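Periplasmic aliphatic sulphonates-binding protein (Escherichia coli, PDB 2X26) probably binds aliphatic sulphonates in the periplasm and delivers them to an ABC-type transport system for uptake. Local coordinates at residues A[24-29]-A[205-211]; A[42-46]-A[58-64]; A[65-69]-A[274-280]; A[74-80]-A[186-192]; A[199-203]-A[285-289]. The contacts are given in a common frame with arbitrary orientation. Residues are numbered along the deposited sequence.

Interaction 1 of 5, residues A[24-29]-A[205-211]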
# COMPACT_ATOMS: atom_id res chain seq x y z
N LEU A 24 -3.41 12.92 15.27
CA LEU A 24 -4.80 12.49 15.50
C LEU A 24 -4.92 11.29 16.43
O LEU A 24 -5.80 11.29 17.30
CB LEU A 24 -5.49 12.16 14.17
CG LEU A 24 -5.61 13.31 13.16
CD1 LEU A 24 -6.26 12.74 11.93
CD2 LEU A 24 -6.40 14.52 13.76
N LEU A 25 -4.04 10.30 16.30
CA LEU A 25 -4.11 9.11 17.16
C LEU A 25 -3.70 9.43 18.58
O LEU A 25 -4.29 8.94 19.53
CB LEU A 25 -3.23 7.98 16.63
CG LEU A 25 -3.70 7.30 15.35
CD1 LEU A 25 -2.82 6.12 15.02
CD2 LEU A 25 -5.17 6.83 15.39
N GLU A 26 -2.67 10.25 18.73
CA GLU A 26 -2.24 10.63 20.06
C GLU A 26 -3.37 11.32 20.80
O GLU A 26 -3.58 11.07 21.99
CB GLU A 26 -0.98 11.49 19.99
CG GLU A 26 0.30 10.75 19.53
CD GLU A 26 0.46 10.66 18.04
OE1 GLU A 26 -0.44 11.08 17.29
OE2 GLU A 26 1.53 10.17 17.61
N LYS A 27 -4.11 12.18 20.10
CA LYS A 27 -5.19 12.91 20.72
C LYS A 27 -6.41 12.02 20.93
O LYS A 27 -7.08 12.11 21.97
CB LYS A 27 -5.56 14.11 19.86
CG LYS A 27 -4.48 15.18 19.83
CD LYS A 27 -4.96 16.40 19.05
CE LYS A 27 -4.95 16.20 17.54
NZ LYS A 27 -5.96 17.04 16.78
N ARG A 28 -6.70 11.10 19.96
CA ARG A 28 -7.90 10.26 20.12
C ARG A 28 -7.80 9.16 21.13
O ARG A 28 -8.80 8.80 21.75
CB ARG A 28 -8.35 9.65 18.83
CG ARG A 28 -8.84 10.68 17.96
CD ARG A 28 -9.41 10.10 16.73
NE ARG A 28 -9.71 11.22 15.88
CZ ARG A 28 -10.34 11.11 14.74
NH1 ARG A 28 -10.71 9.91 14.32
NH2 ARG A 28 -10.59 12.20 14.02
N TYR A 29 -6.60 8.62 21.30
CA TYR A 29 -6.31 7.53 22.19
C TYR A 29 -5.19 7.98 23.22
O TYR A 29 -4.06 7.50 23.15
CB TYR A 29 -5.89 6.33 21.36
CG TYR A 29 -6.94 5.95 20.34
CD1 TYR A 29 -8.08 5.23 20.73
CD2 TYR A 29 -6.80 6.29 18.99
CE1 TYR A 29 -9.08 4.88 19.78
CE2 TYR A 29 -7.81 5.95 18.05
CZ TYR A 29 -8.92 5.22 18.46
OH TYR A 29 -9.93 4.85 17.57
N VAL A 205 -8.92 3.13 14.53
CA VAL A 205 -7.62 3.62 14.01
C VAL A 205 -7.71 3.80 12.49
O VAL A 205 -7.30 4.84 11.91
CB VAL A 205 -6.42 2.69 14.42
CG1 VAL A 205 -5.20 3.02 13.62
CG2 VAL A 205 -6.14 2.84 15.95
N LEU A 206 -8.21 2.78 11.82
CA LEU A 206 -8.33 2.83 10.36
C LEU A 206 -9.26 3.98 9.93
O LEU A 206 -8.95 4.70 8.98
CB LEU A 206 -8.81 1.49 9.79
CG LEU A 206 -7.84 0.31 10.04
CD1 LEU A 206 -8.42 -0.99 9.53
CD2 LEU A 206 -6.49 0.55 9.44
N ALA A 207 -10.33 4.18 10.68
CA ALA A 207 -11.27 5.24 10.37
C ALA A 207 -10.58 6.59 10.48
O ALA A 207 -10.81 7.49 9.63
CB ALA A 207 -12.48 5.15 11.32
N THR A 208 -9.68 6.72 11.48
CA THR A 208 -8.84 7.90 11.67
C THR A 208 -7.91 8.12 10.47
O THR A 208 -7.76 9.24 10.02
CB THR A 208 -8.00 7.80 12.94
OG1 THR A 208 -8.87 7.68 14.07
CG2 THR A 208 -7.22 9.07 13.15
N PHE A 209 -7.27 7.07 9.95
CA PHE A 209 -6.41 7.24 8.75
C PHE A 209 -7.24 7.70 7.56
O PHE A 209 -6.77 8.47 6.72
CB PHE A 209 -5.70 5.95 8.34
CG PHE A 209 -4.77 5.40 9.39
CD1 PHE A 209 -4.06 6.23 10.25
CD2 PHE A 209 -4.55 4.02 9.45
CE1 PHE A 209 -3.18 5.68 11.21
CE2 PHE A 209 -3.63 3.45 10.35
CZ PHE A 209 -2.97 4.27 11.25
N SER A 210 -8.45 7.18 7.45
CA SER A 210 -9.30 7.61 6.31
C SER A 210 -9.70 9.11 6.46
O SER A 210 -9.73 9.83 5.45
CB SER A 210 -10.53 6.68 6.18
OG SER A 210 -11.32 7.11 5.07
N GLU A 211 -10.01 9.56 7.67
CA GLU A 211 -10.28 11.00 7.92
C GLU A 211 -9.04 11.84 7.59
O GLU A 211 -9.13 12.95 7.04
CB GLU A 211 -10.63 11.27 9.38
CG GLU A 211 -11.94 10.71 9.84
CD GLU A 211 -12.14 10.96 11.33
OE1 GLU A 211 -11.99 12.12 11.78
OE2 GLU A 211 -12.41 9.98 12.07
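Thr208 presents its methyl group to the helix 24-28, where CG2 lies 3.7 Å from Leu24 CB and 3.8 Å from Leu25 CD2. The same methyl sits over one face of the Arg28 guanidinium, so a single small side chain meets both the greasy and the charged part of the opposing helix. Deeper in, Leu25 reaches Val205 (CD2 to CG2, 4.1 Å) and the ring of Phe209 (CD1 to CE1, 3.9 Å), and Tyr29, the first residue to leave helical geometry, brings CE2 to 4.1 Å from Val205 CG2. At the solvent-facing border the chemistry changes. Arg28 and Glu211 form a two-pronged salt bridge, with NH2 to OE1 at 2.6 Å and NH1 to OE2 at 2.8 Å, both nearly linear. Arg28 NH1 also makes a weak hydrogen bond of 2.9 Å to Thr208 OG1, a hydroxyl that is hydrogen-bonded to the backbone oxygen of Gly204. The two segment axes come within 10.7 Å and run at 134° to each other. Below them, Leu25 rests on Leu5 and Ile7 of strand 4-9, and Phe209 touches Trp36 of strand 33-38. Two helices crossing obliquely on one sheet, with the apolar side toward the strands and an ion pair at the solvent border, form part of the helical layer of a periplasmic binding protein's α/β lobe.

Interaction 2 of 5, residues A[42-46]-A[58-64]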
# COMPACT_ATOMS: atom_id res chain seq x y z
N GLY A 42 7.47 -1.96 1.62
CA GLY A 42 6.55 -2.91 2.29
C GLY A 42 7.24 -4.18 2.85
O GLY A 42 6.90 -4.64 3.98
N PRO A 43 8.15 -4.80 2.07
CA PRO A 43 8.76 -6.04 2.53
C PRO A 43 9.47 -5.91 3.88
O PRO A 43 9.26 -6.73 4.77
CB PRO A 43 9.72 -6.42 1.37
CG PRO A 43 8.93 -5.99 0.14
CD PRO A 43 8.37 -4.62 0.61
N GLN A 44 10.30 -4.89 4.04
CA GLN A 44 10.96 -4.63 5.31
C GLN A 44 9.94 -4.40 6.43
O GLN A 44 10.13 -4.89 7.57
CB GLN A 44 11.86 -3.40 5.22
CG GLN A 44 13.08 -3.60 4.31
CD GLN A 44 12.85 -3.18 2.86
OE1 GLN A 44 11.80 -3.45 2.27
NE2 GLN A 44 13.87 -2.53 2.25
N MET A 45 8.85 -3.70 6.13
CA MET A 45 7.81 -3.47 7.15
C MET A 45 7.19 -4.80 7.56
O MET A 45 6.91 -5.04 8.75
CB MET A 45 6.71 -2.50 6.63
CG MET A 45 5.55 -2.20 7.65
SD MET A 45 4.23 -3.43 7.62
CE MET A 45 3.61 -3.44 9.29
N LEU A 46 6.98 -5.68 6.59
CA LEU A 46 6.25 -6.91 6.93
C LEU A 46 7.14 -7.87 7.74
O LEU A 46 6.64 -8.64 8.53
CB LEU A 46 5.72 -7.62 5.69
CG LEU A 46 4.57 -6.85 4.99
CD1 LEU A 46 4.07 -7.64 3.77
CD2 LEU A 46 3.38 -6.42 5.89
N SER A 58 1.03 -0.45 6.69
CA SER A 58 0.44 -0.12 5.40
C SER A 58 1.38 -0.58 4.27
O SER A 58 2.59 -0.28 4.29
CB SER A 58 0.34 1.41 5.37
OG SER A 58 0.37 1.87 4.04
N THR A 59 0.86 -1.29 3.28
CA THR A 59 1.66 -1.72 2.11
C THR A 59 0.71 -1.87 0.93
O THR A 59 -0.50 -1.84 1.09
CB THR A 59 2.48 -3.08 2.24
OG1 THR A 59 1.61 -4.17 1.95
CG2 THR A 59 3.16 -3.32 3.59
N GLY A 60 1.29 -2.00 -0.25
CA GLY A 60 0.54 -2.27 -1.47
C GLY A 60 0.05 -3.70 -1.50
O GLY A 60 0.22 -4.44 -0.53
N ASP A 61 -0.51 -4.11 -2.63
CA ASP A 61 -1.06 -5.46 -2.74
C ASP A 61 0.01 -6.57 -2.90
O ASP A 61 -0.25 -7.76 -2.56
CB ASP A 61 -2.13 -5.52 -3.84
CG ASP A 61 -1.64 -5.03 -5.20
OD1 ASP A 61 -0.90 -4.03 -5.27
OD2 ASP A 61 -2.06 -5.65 -6.24
N ILE A 62 1.21 -6.19 -3.31
CA ILE A 62 2.21 -7.21 -3.60
C ILE A 62 2.99 -7.75 -2.39
O ILE A 62 3.04 -8.98 -2.21
CB ILE A 62 3.20 -6.78 -4.73
CG1 ILE A 62 2.47 -6.42 -6.03
CG2 ILE A 62 4.27 -7.88 -4.92
CD1 ILE A 62 1.37 -7.40 -6.44
N PRO A 63 3.58 -6.86 -1.56
CA PRO A 63 4.39 -7.39 -0.45
C PRO A 63 3.72 -8.46 0.41
O PRO A 63 4.38 -9.41 0.79
CB PRO A 63 4.82 -6.13 0.34
CG PRO A 63 4.89 -5.02 -0.76
CD PRO A 63 3.70 -5.38 -1.67
N PRO A 64 2.41 -8.33 0.74
CA PRO A 64 1.81 -9.34 1.59
C PRO A 64 1.78 -10.72 0.98
O PRO A 64 1.77 -11.71 1.73
CB PRO A 64 0.35 -8.91 1.71
CG PRO A 64 0.37 -7.44 1.44
CD PRO A 64 1.51 -7.19 0.50
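Gly42 opens the helix 42-46 very close to the strand end: its CA is 3.7 Å from Thr59 CG2, and its C is 4.0 Å from Pro63 CB. A CB modelled on Gly42 would fall 2.7 Å from Pro63 CG, a clash, so this close approach depends on the missing side chain. Pro43 follows, setting its CD 3.8 Å from Pro63 CG, one proline ring against another. Met45, three residues after Gly42, directs its sulphur toward the strand, with SD 4.2 Å from Thr59 CG2, and Leu46 completes the patch: its CD2 lies 3.9 Å from Thr59 CG2, while its CD1 is 3.8 Å from Pro63 CB and 4.2 Å from Pro64 CD. The Thr59 methyl is thus shared by Gly42, Met45 and Leu46, whereas its OG1 turns back to donate to Gly60 O at 2.9 Å. Ser58 points the other way; its OG bonds Ser13 OG, and a glycerol, probably from the crystallisation liquor, lies about 4 Å from its side chain. Strand 33-38, helix 42-51 and strand 56-59, which is parallel to 33-38 in the same sheet, make a beta-alpha-beta crossover, and helix 62-69 starts the next connection.

Interaction 3 of 5, residues A[65-69]-A[274-280]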
# COMPACT_ATOMS: atom_id res chain seq x y z
N ILE A 65 1.72 -10.79 -0.35
CA ILE A 65 1.69 -12.11 -1.00
C ILE A 65 3.02 -12.82 -0.71
O ILE A 65 3.03 -14.02 -0.35
CB ILE A 65 1.48 -11.97 -2.54
CG1 ILE A 65 0.12 -11.36 -2.80
CG2 ILE A 65 1.65 -13.37 -3.22
CD1 ILE A 65 -0.14 -10.91 -4.30
N PHE A 66 4.13 -12.11 -0.87
CA PHE A 66 5.45 -12.72 -0.50
C PHE A 66 5.51 -13.20 0.95
O PHE A 66 5.96 -14.31 1.21
CB PHE A 66 6.59 -11.73 -0.75
CG PHE A 66 6.93 -11.56 -2.17
CD1 PHE A 66 8.00 -12.23 -2.73
CD2 PHE A 66 6.18 -10.70 -2.97
CE1 PHE A 66 8.31 -12.07 -4.06
CE2 PHE A 66 6.50 -10.53 -4.30
CZ PHE A 66 7.56 -11.23 -4.85
N ALA A 67 5.06 -12.38 1.88
CA ALA A 67 5.13 -12.77 3.31
C ALA A 67 4.20 -13.97 3.61
O ALA A 67 4.57 -14.91 4.30
CB ALA A 67 4.77 -11.52 4.23
N GLN A 68 3.00 -13.96 3.03
CA GLN A 68 2.05 -14.99 3.37
C GLN A 68 2.47 -16.28 2.71
O GLN A 68 2.29 -17.37 3.26
CB GLN A 68 0.60 -14.53 3.03
CG GLN A 68 0.26 -13.25 3.91
CD GLN A 68 -0.97 -12.45 3.41
OE1 GLN A 68 -1.40 -12.56 2.24
NE2 GLN A 68 -1.51 -11.63 4.31
N ALA A 69 3.07 -16.17 1.52
CA ALA A 69 3.49 -17.38 0.82
C ALA A 69 4.57 -18.10 1.62
O ALA A 69 4.77 -19.32 1.48
CB ALA A 69 4.01 -17.02 -0.56
N VAL A 274 6.75 -16.36 -6.07
CA VAL A 274 6.66 -16.90 -4.71
C VAL A 274 6.62 -18.40 -4.79
O VAL A 274 6.19 -18.94 -5.82
CB VAL A 274 5.36 -16.40 -4.00
CG1 VAL A 274 5.44 -14.94 -3.76
CG2 VAL A 274 4.12 -16.74 -4.83
N PRO A 275 7.03 -19.10 -3.71
CA PRO A 275 7.21 -20.54 -3.79
C PRO A 275 5.93 -21.35 -3.59
O PRO A 275 5.92 -22.57 -3.83
CB PRO A 275 8.18 -20.84 -2.62
CG PRO A 275 7.93 -19.78 -1.63
CD PRO A 275 7.55 -18.56 -2.43
N LYS A 276 4.87 -20.70 -3.11
CA LYS A 276 3.63 -21.39 -2.70
C LYS A 276 2.40 -20.66 -3.19
O LYS A 276 2.39 -19.44 -3.32
CB LYS A 276 3.54 -21.53 -1.16
CG LYS A 276 4.42 -22.64 -0.57
CD LYS A 276 4.00 -23.06 0.88
CE LYS A 276 5.16 -23.77 1.60
NZ LYS A 276 5.45 -25.14 1.08
N LYS A 277 1.34 -21.42 -3.46
CA LYS A 277 0.03 -20.84 -3.65
C LYS A 277 -0.42 -20.40 -2.26
O LYS A 277 -0.03 -21.00 -1.26
CB LYS A 277 -0.92 -21.87 -4.29
CG LYS A 277 -1.93 -21.27 -5.27
CD LYS A 277 -2.88 -22.33 -5.79
CE LYS A 277 -4.02 -21.70 -6.63
NZ LYS A 277 -4.96 -20.79 -5.87
N VAL A 278 -1.13 -19.30 -2.15
CA VAL A 278 -1.58 -18.85 -0.83
C VAL A 278 -3.12 -18.94 -0.82
O VAL A 278 -3.75 -18.81 -1.86
CB VAL A 278 -1.11 -17.39 -0.51
CG1 VAL A 278 -1.53 -16.93 0.93
CG2 VAL A 278 0.38 -17.28 -0.67
N ASP A 279 -3.72 -19.14 0.34
CA ASP A 279 -5.16 -19.05 0.46
C ASP A 279 -5.48 -17.63 0.97
O ASP A 279 -5.56 -17.42 2.18
CB ASP A 279 -5.66 -20.09 1.48
CG ASP A 279 -7.19 -20.12 1.60
OD1 ASP A 279 -7.87 -19.29 0.94
OD2 ASP A 279 -7.71 -20.99 2.33
N ILE A 280 -5.65 -16.66 0.07
CA ILE A 280 -5.79 -15.27 0.53
C ILE A 280 -6.97 -15.09 1.49
O ILE A 280 -6.87 -14.34 2.48
CB ILE A 280 -5.95 -14.26 -0.66
CG1 ILE A 280 -4.66 -14.25 -1.49
CG2 ILE A 280 -6.41 -12.80 -0.17
CD1 ILE A 280 -3.47 -13.77 -0.69
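Val274 begins the segment 274-280 by filling the groove beside helix 62-69. Its CG1 stands over the face of the Phe66 ring in a CH-pi contact, 4.0 Å from the centroid and 15° off the normal, and is also 4.1 Å from Ile65 CG2, while its CB is 3.7 Å from Ala69 CB. Pro275 adds only a light touch, CD to Ala69 CB at 4.3 Å. Lys276 passes Ala69 with its CB 3.7 Å from Ala69 O, and its amine leads away. After Lys277, which turns aside to a salt bridge with Asp266, Val278 returns to the helix: CG2 lies 3.4 Å from Ala69 CA and CG1 3.8 Å from Gln68 CB. Ile280 finishes the run with CD1 3.8 Å from Gln68 OE1; the Gln68 amide itself is engaged by Leu74 O and, weakly, Tyr76 OH. Between the two segments, then, cohesion comes from apolar fit: the small Ala69 lets the irregular segment lie close, and the Gln68 amide and the Lys277 amine find their partners outside this contact.

Interaction 4 of 5, residues A[74-80]-A[186-192]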
# COMPACT_ATOMS: atom_id res chain seq x y z
N LEU A 74 -0.01 -13.03 8.81
CA LEU A 74 -0.46 -11.62 8.85
C LEU A 74 -1.79 -11.45 8.15
O LEU A 74 -1.97 -11.99 7.06
CB LEU A 74 0.54 -10.78 8.14
CG LEU A 74 1.94 -11.01 8.65
CD1 LEU A 74 2.88 -10.14 7.77
CD2 LEU A 74 2.05 -10.61 10.13
N VAL A 75 -2.71 -10.72 8.75
CA VAL A 75 -4.08 -10.65 8.23
C VAL A 75 -4.32 -9.30 7.61
O VAL A 75 -3.76 -8.28 8.10
CB VAL A 75 -5.12 -10.92 9.32
CG1 VAL A 75 -5.02 -12.36 9.80
CG2 VAL A 75 -5.01 -9.96 10.51
N TYR A 76 -5.16 -9.28 6.56
CA TYR A 76 -5.60 -8.03 5.95
C TYR A 76 -6.73 -7.47 6.81
O TYR A 76 -7.81 -8.08 6.91
CB TYR A 76 -6.13 -8.30 4.55
CG TYR A 76 -5.15 -8.93 3.59
CD1 TYR A 76 -4.30 -8.12 2.79
CD2 TYR A 76 -5.10 -10.28 3.42
CE1 TYR A 76 -3.40 -8.70 1.87
CE2 TYR A 76 -4.20 -10.89 2.52
CZ TYR A 76 -3.35 -10.09 1.75
OH TYR A 76 -2.47 -10.66 0.84
N VAL A 77 -6.48 -6.33 7.43
CA VAL A 77 -7.49 -5.71 8.27
C VAL A 77 -8.31 -4.63 7.52
O VAL A 77 -9.41 -4.30 7.96
CB VAL A 77 -6.94 -5.12 9.62
CG1 VAL A 77 -6.56 -6.25 10.64
CG2 VAL A 77 -5.80 -4.09 9.38
N GLY A 78 -7.78 -4.09 6.43
CA GLY A 78 -8.46 -3.00 5.72
C GLY A 78 -7.90 -2.86 4.33
O GLY A 78 -6.74 -3.19 4.08
N VAL A 79 -8.69 -2.29 3.43
CA VAL A 79 -8.22 -2.06 2.03
C VAL A 79 -8.66 -0.65 1.57
O VAL A 79 -9.72 -0.12 1.96
CB VAL A 79 -8.76 -3.15 1.04
CG1 VAL A 79 -10.33 -3.17 1.01
CG2 VAL A 79 -8.15 -3.00 -0.37
N GLU A 80 -7.79 -0.03 0.78
CA GLU A 80 -8.07 1.29 0.14
C GLU A 80 -8.26 1.04 -1.36
O GLU A 80 -7.71 0.07 -1.89
CB GLU A 80 -6.84 2.18 0.31
CG GLU A 80 -6.56 2.51 1.73
CD GLU A 80 -5.21 3.14 2.05
OE1 GLU A 80 -4.09 2.61 1.75
OE2 GLU A 80 -5.26 4.13 2.76
N SER A 186 -4.67 -0.94 -1.92
CA SER A 186 -3.55 -1.14 -0.98
C SER A 186 -4.12 -1.55 0.34
O SER A 186 -5.34 -1.42 0.60
CB SER A 186 -2.71 0.12 -0.81
OG SER A 186 -3.55 1.24 -0.52
N PHE A 187 -3.27 -2.08 1.19
CA PHE A 187 -3.78 -2.77 2.40
C PHE A 187 -3.22 -2.30 3.72
O PHE A 187 -2.15 -1.65 3.78
CB PHE A 187 -3.49 -4.25 2.32
CG PHE A 187 -4.27 -4.96 1.25
CD1 PHE A 187 -5.64 -5.24 1.41
CD2 PHE A 187 -3.63 -5.33 0.08
CE1 PHE A 187 -6.37 -5.97 0.42
CE2 PHE A 187 -4.35 -6.03 -0.96
CZ PHE A 187 -5.72 -6.34 -0.79
N TYR A 188 -3.97 -2.58 4.78
CA TYR A 188 -3.48 -2.44 6.15
C TYR A 188 -3.44 -3.85 6.67
O TYR A 188 -4.38 -4.60 6.44
CB TYR A 188 -4.44 -1.61 6.99
CG TYR A 188 -4.40 -0.19 6.51
CD1 TYR A 188 -5.19 0.22 5.43
CD2 TYR A 188 -3.51 0.71 7.09
CE1 TYR A 188 -5.11 1.54 4.98
CE2 TYR A 188 -3.43 2.03 6.65
CZ TYR A 188 -4.23 2.42 5.59
OH TYR A 188 -4.14 3.73 5.13
N LEU A 189 -2.31 -4.19 7.30
CA LEU A 189 -2.12 -5.52 7.88
C LEU A 189 -1.76 -5.48 9.36
O LEU A 189 -1.15 -4.52 9.86
CB LEU A 189 -1.04 -6.29 7.10
CG LEU A 189 -1.49 -6.63 5.64
CD1 LEU A 189 -0.87 -5.58 4.74
CD2 LEU A 189 -1.11 -8.03 5.27
N ALA A 190 -2.13 -6.55 10.06
CA ALA A 190 -1.75 -6.74 11.46
C ALA A 190 -1.52 -8.19 11.72
O ALA A 190 -1.93 -9.01 10.94
CB ALA A 190 -2.86 -6.24 12.37
N ALA A 191 -0.88 -8.53 12.85
CA ALA A 191 -0.90 -9.91 13.31
C ALA A 191 -2.30 -10.30 13.79
O ALA A 191 -3.04 -9.48 14.38
CB ALA A 191 0.12 -10.09 14.43
N ARG A 192 -2.70 -11.54 13.50
CA ARG A 192 -4.05 -11.94 13.85
C ARG A 192 -4.41 -11.79 15.33
O ARG A 192 -5.49 -11.31 15.66
CB ARG A 192 -4.38 -13.32 13.30
CG ARG A 192 -5.84 -13.74 13.51
CD ARG A 192 -6.01 -15.22 13.21
NE ARG A 192 -5.34 -15.58 11.96
CZ ARG A 192 -5.95 -15.61 10.78
NH1 ARG A 192 -7.25 -15.28 10.70
NH2 ARG A 192 -5.26 -15.92 9.68
O HOH W 1 -2.08 0.96 2.64
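Val75 and Ala190 form a reciprocal pair of hydrogen bonds: Val75 N donates to Ala190 O at 2.9 Å, and Ala190 N to Val75 O at 3.1 Å. Tyr188 O accepts from Val77 N at 2.9 Å and weakly from Gly78 N at 3.4 Å, while Tyr188 N returns a bond to Gly78 O at 2.9 Å. Two residues facing one define a classic beta bulge, shifting the antiparallel register. Strand 74-80 borders one lobe's mixed sheet, and 186-191 returns beside it from the other lobe, the crossed-over topology of type II periplasmic binding proteins. Glu80 N donates to Ser186 O at 2.8 Å, and Ser186 N returns a weak bond to Glu80 O at 3.2 Å. Glu80 OE1 accepts from Ser186 OG at 2.7 Å, OE2 from Tyr188 OH at 2.7 Å, and a water donates hydrogen bonds to Glu80 OE1 (2.7 Å) and Phe187 O (2.8 Å). OE1 also bonds a glycerol, probably a crystallisation additive. On the opposite face, the Tyr76 ring edge meets the Phe187 face, centroids 4.6 Å apart, while Tyr76 OH bonds Gln261. Arg192 CZ lies 3.5 Å from Val75 CG1, and its NH2 pairs with Asp73.

Interaction 5 of 5, residues A[199-203]-A[285-289]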
# COMPACT_ATOMS: atom_id res chain seq x y z
N GLY A 199 -10.13 -5.41 18.27
CA GLY A 199 -10.99 -5.19 17.08
C GLY A 199 -11.59 -3.81 16.96
O GLY A 199 -11.48 -3.18 15.90
N ALA A 200 -12.28 -3.35 18.01
CA ALA A 200 -12.91 -2.02 18.00
C ALA A 200 -11.87 -0.94 17.79
O ALA A 200 -12.09 -0.05 16.98
CB ALA A 200 -13.67 -1.74 19.29
N PHE A 201 -10.73 -1.08 18.48
CA PHE A 201 -9.61 -0.13 18.41
C PHE A 201 -9.08 0.01 17.01
O PHE A 201 -8.92 1.12 16.51
CB PHE A 201 -8.47 -0.57 19.38
CG PHE A 201 -7.24 0.30 19.31
CD1 PHE A 201 -7.26 1.60 19.80
CD2 PHE A 201 -6.06 -0.20 18.78
CE1 PHE A 201 -6.11 2.41 19.73
CE2 PHE A 201 -4.92 0.59 18.74
CZ PHE A 201 -4.95 1.90 19.22
N ILE A 202 -8.83 -1.12 16.35
CA ILE A 202 -8.28 -1.10 15.00
C ILE A 202 -9.26 -0.41 14.03
O ILE A 202 -8.87 0.35 13.14
CB ILE A 202 -7.97 -2.54 14.53
CG1 ILE A 202 -6.73 -3.08 15.28
CG2 ILE A 202 -7.74 -2.58 13.00
CD1 ILE A 202 -5.47 -2.26 15.05
N GLN A 203 -10.54 -0.68 14.23
CA GLN A 203 -11.51 -0.08 13.34
C GLN A 203 -11.49 1.43 13.46
O GLN A 203 -11.57 2.15 12.43
CB GLN A 203 -12.89 -0.65 13.63
CG GLN A 203 -12.97 -2.13 13.30
CD GLN A 203 -14.39 -2.64 13.39
OE1 GLN A 203 -15.29 -2.06 12.78
NE2 GLN A 203 -14.61 -3.68 14.20
N TRP A 285 -9.21 -10.58 7.74
CA TRP A 285 -9.79 -10.36 9.05
C TRP A 285 -11.23 -9.89 8.90
O TRP A 285 -11.50 -8.90 8.18
CB TRP A 285 -8.97 -9.36 9.86
CG TRP A 285 -9.51 -9.04 11.26
CD1 TRP A 285 -9.64 -9.89 12.30
CD2 TRP A 285 -9.99 -7.76 11.72
NE1 TRP A 285 -10.18 -9.24 13.40
CE2 TRP A 285 -10.39 -7.92 13.07
CE3 TRP A 285 -10.11 -6.49 11.12
CZ2 TRP A 285 -10.90 -6.86 13.85
CZ3 TRP A 285 -10.62 -5.41 11.87
CH2 TRP A 285 -11.02 -5.61 13.24
N GLN A 286 -12.14 -10.68 9.48
CA GLN A 286 -13.53 -10.26 9.63
C GLN A 286 -13.61 -9.33 10.85
O GLN A 286 -13.27 -9.74 11.98
CB GLN A 286 -14.43 -11.48 9.81
CG GLN A 286 -14.40 -12.41 8.60
CD GLN A 286 -15.12 -11.81 7.39
OE1 GLN A 286 -16.33 -11.64 7.42
NE2 GLN A 286 -14.37 -11.51 6.32
N PRO A 287 -14.02 -8.07 10.64
CA PRO A 287 -13.97 -7.13 11.73
C PRO A 287 -14.85 -7.59 12.90
O PRO A 287 -15.96 -8.11 12.69
CB PRO A 287 -14.46 -5.83 11.11
CG PRO A 287 -14.14 -5.97 9.67
CD PRO A 287 -14.28 -7.40 9.33
N THR A 288 -14.32 -7.43 14.11
CA THR A 288 -15.01 -7.78 15.34
C THR A 288 -14.79 -6.64 16.29
O THR A 288 -13.92 -5.77 16.07
CB THR A 288 -14.39 -9.01 15.99
OG1 THR A 288 -12.97 -8.78 16.18
CG2 THR A 288 -14.61 -10.23 15.13
N GLN A 289 -15.57 -6.63 17.36
CA GLN A 289 -15.38 -5.68 18.43
C GLN A 289 -15.47 -6.41 19.77
O GLN A 289 -16.20 -5.98 20.66
CB GLN A 289 -16.46 -4.60 18.39
CG GLN A 289 -16.47 -3.76 17.16
CD GLN A 289 -17.70 -2.91 17.10
OE1 GLN A 289 -18.52 -3.07 16.20
NE2 GLN A 289 -17.86 -2.00 18.07
O HOH W 2 -11.90 -7.87 18.51
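This is a helix-to-loop contact at the edge of a lobe, where the first turn of helix 199-218 meets the 285-289 segment leading to the C-terminal tail. Gly199 lets the backbones come close: its CA is 3.2 Å from Thr288 O in a CA-H...O contact, and a modelled CB would sit 2.1 Å from that oxygen, so a side chain would clash. A water bridges the same two residues, 2.7 Å from Thr288 OG1 and weakly bound to Gly199 N at 3.0 Å. Gln203 NE2 gives Thr288 O a weak hydrogen bond of 2.9 Å. Trp285 supplies the apolar part, bringing CH2 to 4.0 Å from Gln203 CG and CZ3 to 4.2 Å from Ile202 CG2; its ring packs on Val77, its CB touches Val75, and its backbone bonds Tyr76 of strand 74-80. Ala200 CB lies 4.1 Å from Gln289 CG. Bonded to the border strand and then packed on helix 199-218, this C-terminal segment ties sheet to helix in the α/β lobe.

From the N terminus, interaction 1 opens first, at helix 24-28, and closes a long loop on helix 199-218. Nested inside it are interaction 2, a short closure from helix 42-51 to strand 56-59 and helix 62-69, and interaction 4, which joins strands 74-80 and 186-191 after the chain has visited the other lobe. Interaction 3 runs from helix 62-69 to the 274-280 loop; it encloses interaction 4 and crosses interaction 1. Interaction 5, opening on the helix used by interaction 1, closes at the 285-289 segment and crosses both 1 and 3. Interaction 4 touches the other four: Tyr188 meets Phe209, Phe187 bonds Thr59, Tyr76 meets Gln68, and Trp285 joins Tyr76.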